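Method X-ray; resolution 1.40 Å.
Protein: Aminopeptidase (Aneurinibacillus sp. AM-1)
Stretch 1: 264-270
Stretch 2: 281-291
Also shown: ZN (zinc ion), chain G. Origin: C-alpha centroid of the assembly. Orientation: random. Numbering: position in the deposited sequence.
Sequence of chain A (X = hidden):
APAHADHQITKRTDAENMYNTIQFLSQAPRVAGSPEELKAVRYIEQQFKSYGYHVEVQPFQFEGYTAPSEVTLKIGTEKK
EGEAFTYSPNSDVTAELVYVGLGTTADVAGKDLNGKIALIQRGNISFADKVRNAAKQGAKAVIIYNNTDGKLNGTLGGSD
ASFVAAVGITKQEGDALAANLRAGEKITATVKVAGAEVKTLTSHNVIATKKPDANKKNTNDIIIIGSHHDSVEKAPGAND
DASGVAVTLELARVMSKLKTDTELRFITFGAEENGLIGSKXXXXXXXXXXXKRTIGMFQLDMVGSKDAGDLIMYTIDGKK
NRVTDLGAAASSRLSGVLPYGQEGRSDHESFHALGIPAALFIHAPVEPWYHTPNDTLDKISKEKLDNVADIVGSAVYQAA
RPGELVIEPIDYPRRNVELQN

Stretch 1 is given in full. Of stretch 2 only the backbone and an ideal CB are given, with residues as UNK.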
# COMPACT_ATOMS: atom_id res chain seq x y z
N LEU A 264 -7.51 -18.36 15.76
CA LEU A 264 -7.27 -18.87 14.39
C LEU A 264 -7.91 -17.90 13.44
O LEU A 264 -9.07 -17.49 13.63
CB LEU A 264 -7.92 -20.28 14.30
CG LEU A 264 -7.36 -21.33 15.21
CD1 LEU A 264 -8.06 -22.66 15.00
CD2 LEU A 264 -5.94 -21.53 15.00
N ARG A 265 -7.17 -17.50 12.42
CA ARG A 265 -7.72 -16.63 11.38
C ARG A 265 -7.69 -17.41 10.10
O ARG A 265 -6.56 -17.73 9.61
CB ARG A 265 -6.87 -15.34 11.24
CG ARG A 265 -6.81 -14.54 12.60
CD ARG A 265 -6.06 -13.26 12.43
NE ARG A 265 -6.10 -12.57 13.71
CZ ARG A 265 -5.59 -11.36 13.84
NH1 ARG A 265 -5.05 -10.63 12.83
NH2 ARG A 265 -5.69 -10.83 15.02
N PHE A 266 -8.83 -17.61 9.50
CA PHE A 266 -8.97 -18.33 8.21
C PHE A 266 -9.22 -17.29 7.17
O PHE A 266 -10.16 -16.47 7.28
CB PHE A 266 -10.16 -19.31 8.30
CG PHE A 266 -10.02 -20.41 9.33
CD1 PHE A 266 -9.40 -21.58 8.97
CD2 PHE A 266 -10.43 -20.16 10.62
CE1 PHE A 266 -9.19 -22.60 9.87
CE2 PHE A 266 -10.33 -21.23 11.57
CZ PHE A 266 -9.69 -22.42 11.20
N ILE A 267 -8.32 -17.24 6.15
CA ILE A 267 -8.36 -16.11 5.25
C ILE A 267 -8.31 -16.61 3.79
O ILE A 267 -7.48 -17.49 3.46
CB ILE A 267 -7.15 -15.11 5.49
CG1 ILE A 267 -7.09 -14.75 6.95
CG2 ILE A 267 -7.33 -13.91 4.54
CD1 ILE A 267 -5.92 -13.77 7.21
N THR A 268 -9.19 -16.01 2.96
CA THR A 268 -8.95 -16.21 1.53
C THR A 268 -8.55 -14.89 0.93
O THR A 268 -9.17 -13.85 1.14
CB THR A 268 -10.21 -16.85 0.81
OG1 THR A 268 -11.34 -15.96 0.83
CG2 THR A 268 -10.49 -18.14 1.53
N PHE A 269 -7.43 -14.92 0.19
CA PHE A 269 -6.85 -13.66 -0.32
C PHE A 269 -7.26 -13.39 -1.75
O PHE A 269 -7.33 -14.33 -2.54
CB PHE A 269 -5.35 -13.75 -0.27
CG PHE A 269 -4.74 -13.99 1.07
CD1 PHE A 269 -4.75 -12.96 2.05
CD2 PHE A 269 -4.15 -15.18 1.42
CE1 PHE A 269 -4.19 -13.16 3.32
CE2 PHE A 269 -3.57 -15.39 2.68
CZ PHE A 269 -3.60 -14.38 3.61
N GLY A 270 -7.45 -12.10 -2.07
CA GLY A 270 -7.70 -11.74 -3.48
C GLY A 270 -6.41 -11.40 -4.18
O GLY A 270 -5.37 -11.16 -3.58
N UNK A 281 -1.78 -6.68 1.24
CA UNK A 281 -2.69 -5.73 1.89
C UNK A 281 -3.12 -6.28 3.20
O UNK A 281 -3.29 -5.48 4.12
CB UNK A 281 -3.91 -5.42 1.02
N UNK A 282 -3.31 -7.57 3.38
CA UNK A 282 -3.73 -8.05 4.71
C UNK A 282 -2.55 -7.96 5.73
O UNK A 282 -2.72 -7.49 6.84
CB UNK A 282 -4.24 -9.49 4.61
N UNK A 283 -1.36 -8.41 5.35
CA UNK A 283 -0.15 -8.26 6.19
C UNK A 283 0.04 -6.81 6.58
O UNK A 283 0.37 -6.59 7.75
CB UNK A 283 1.09 -8.77 5.46
N UNK A 284 -0.24 -5.88 5.67
CA UNK A 284 -0.05 -4.43 6.06
C UNK A 284 -1.09 -3.98 7.04
O UNK A 284 -0.88 -2.86 7.66
CB UNK A 284 -0.11 -3.51 4.84
N UNK A 285 -2.15 -4.71 7.28
CA UNK A 285 -3.14 -4.29 8.31
C UNK A 285 -2.77 -4.70 9.74
O UNK A 285 -3.51 -4.30 10.68
CB UNK A 285 -4.51 -4.88 7.97
N UNK A 286 -1.82 -5.59 9.91
CA UNK A 286 -1.47 -6.12 11.23
C UNK A 286 -0.73 -5.11 12.12
O UNK A 286 0.14 -4.38 11.61
CB UNK A 286 -0.61 -7.37 11.06
N UNK A 287 -1.06 -5.14 13.41
CA UNK A 287 -0.24 -4.34 14.33
C UNK A 287 1.00 -5.06 14.69
O UNK A 287 1.17 -6.28 14.44
CB UNK A 287 -1.01 -3.98 15.60
N UNK A 288 1.95 -4.32 15.33
CA UNK A 288 3.18 -4.95 15.78
C UNK A 288 2.89 -6.08 16.79
O UNK A 288 3.59 -7.11 16.75
CB UNK A 288 4.11 -3.90 16.40
N UNK A 289 1.91 -5.88 17.70
CA UNK A 289 1.55 -6.93 18.65
C UNK A 289 1.02 -8.15 17.88
O UNK A 289 1.42 -9.28 18.20
CB UNK A 289 0.51 -6.42 19.65
N UNK A 290 0.09 -7.99 16.93
CA UNK A 290 -0.39 -9.14 16.12
C UNK A 290 0.73 -9.83 15.44
O UNK A 290 0.74 -11.09 15.48
CB UNK A 290 -1.41 -8.70 15.07
N UNK A 291 1.70 -9.11 14.85
CA UNK A 291 2.77 -9.78 14.18
C UNK A 291 3.58 -10.64 15.18
O UNK A 291 3.93 -11.84 14.90
CB UNK A 291 3.67 -8.76 13.48
ZN ZN G . 8.05 -0.45 14.85

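At position 281 the backbone is helical, and nothing of stretch 1 lies within 5.5 Å of its ideal CB. Many side chains would suit; it is Lys281.

At position 282 the CA-to-CB bond points toward the strand, and the ideal CB lies 3.9 Å from Phe269 CE1 and 5.3 Å from Ile267 CD1. The neighbours are apolar, but farther along the strand waits the guanidinium of Arg265. A large, flat or long apolar side chain would suit, perhaps with a polar tip. It is Tyr282, with chi1 t. Its CB packs at the edge of the Phe269 ring. Ile267 CD1 sits over one face of the tyrosine ring, 3.6 Å from its centroid, in a CH-pi contact. Tyr282 OH reaches 3.0 Å from Arg265 NH1, near the guanidinium plane.

Position 283 points sideways and meets nothing of the strand. Small or medium residues would do; it is Ala283, which opens a type I turn ending at 286. Position 284 is out of reach, inside the turn. Most residues would do; it is Ala284.

Position 285 also misses the strand. Its backbone N lies 2.9 Å from Tyr282 O, so a short polar side chain could join that acceptor. Ser285 does so: its OG donates to Tyr282 O at 2.7 Å.

Position 286 has an extended backbone, phi/psi -72/142, and a sideways CB. Only a side chain of some length could approach Arg265. It is Leu286, chi1 m; its CD2 comes within 3.5 Å of Arg265 NH1 at the guanidinium edge.

Position 287 directly precedes a helix, with phi/psi -82/168. Ser, Thr, Asp or Asn would suit as an N-cap. It is Ser287; its OG accepts from the backbone N of 290 at 3.0 Å.

Position 288, in the first turn, is out of reach of the strand, but its CA-to-CB bond points to the zinc side. An acidic residue or His could suit. Glu288 binds the zinc through OE2 at 1.9 Å. Position 289 is out of reach; polar residues fit an early helical turn, and it is Asp289.

Position 290 points toward the strand, its ideal CB 4.7 Å from Arg265 NH1. The positive charge favours Glu or Asp, though Gln could also accept. It is Glu290. Its OE2 forms a salt bridge with Arg265, accepting from NH2 at 2.9 Å and NH1 at 3.0 Å. Its OE1 accepts from Ser287 N at 2.8 Å, returning the capping bond. Position 291, also helical, does not reach the strand. Many residues would suit; it is Ile291.

Stretch 2 281-291: KYAASLSEDEI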
# COMPACT_ATOMS: atom_id res chain seq x y z
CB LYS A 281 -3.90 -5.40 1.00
CG LYS A 281 -3.53 -4.71 -0.31
CD LYS A 281 -3.22 -3.22 -0.13
CE LYS A 281 -2.94 -2.68 -1.59
NZ LYS A 281 -2.39 -1.29 -1.50
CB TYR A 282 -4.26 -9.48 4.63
CG TYR A 282 -4.68 -9.93 6.02
CD1 TYR A 282 -5.92 -9.50 6.57
CD2 TYR A 282 -3.85 -10.73 6.79
CE1 TYR A 282 -6.23 -9.78 7.86
CE2 TYR A 282 -4.12 -11.03 8.09
CZ TYR A 282 -5.34 -10.56 8.56
OH TYR A 282 -5.69 -10.84 9.92
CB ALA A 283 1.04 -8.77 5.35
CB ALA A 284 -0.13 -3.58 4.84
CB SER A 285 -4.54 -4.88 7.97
OG SER A 285 -4.61 -6.27 8.32
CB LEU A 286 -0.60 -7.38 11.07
CG LEU A 286 -1.30 -8.51 10.26
CD1 LEU A 286 -0.34 -9.68 10.08
CD2 LEU A 286 -2.64 -8.91 11.05
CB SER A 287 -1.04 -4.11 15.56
OG SER A 287 -1.22 -5.33 16.34
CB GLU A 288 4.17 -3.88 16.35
CG GLU A 288 4.73 -3.05 15.22
CD GLU A 288 5.88 -2.05 15.60
OE1 GLU A 288 6.07 -1.82 16.79
OE2 GLU A 288 6.65 -1.72 14.67
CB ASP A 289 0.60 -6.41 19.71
CG ASP A 289 0.30 -7.44 20.79
OD1 ASP A 289 1.28 -7.81 21.40
OD2 ASP A 289 -0.91 -7.83 20.95
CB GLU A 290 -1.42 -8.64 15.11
CG GLU A 290 -2.75 -8.21 15.80
CD GLU A 290 -3.66 -7.64 14.76
OE1 GLU A 290 -3.36 -6.67 14.03
OE2 GLU A 290 -4.77 -8.16 14.55
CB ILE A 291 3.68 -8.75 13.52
CG1 ILE A 291 2.89 -8.11 12.35
CG2 ILE A 291 5.01 -9.39 12.94
CD1 ILE A 291 3.53 -6.84 11.79
O HOH W 1 8.90 -0.50 16.60
O HOH W 2 10.12 -0.28 13.44
O HOH W 3 9.39 -1.26 13.65
O HOH W 4 10.03 0.05 15.27
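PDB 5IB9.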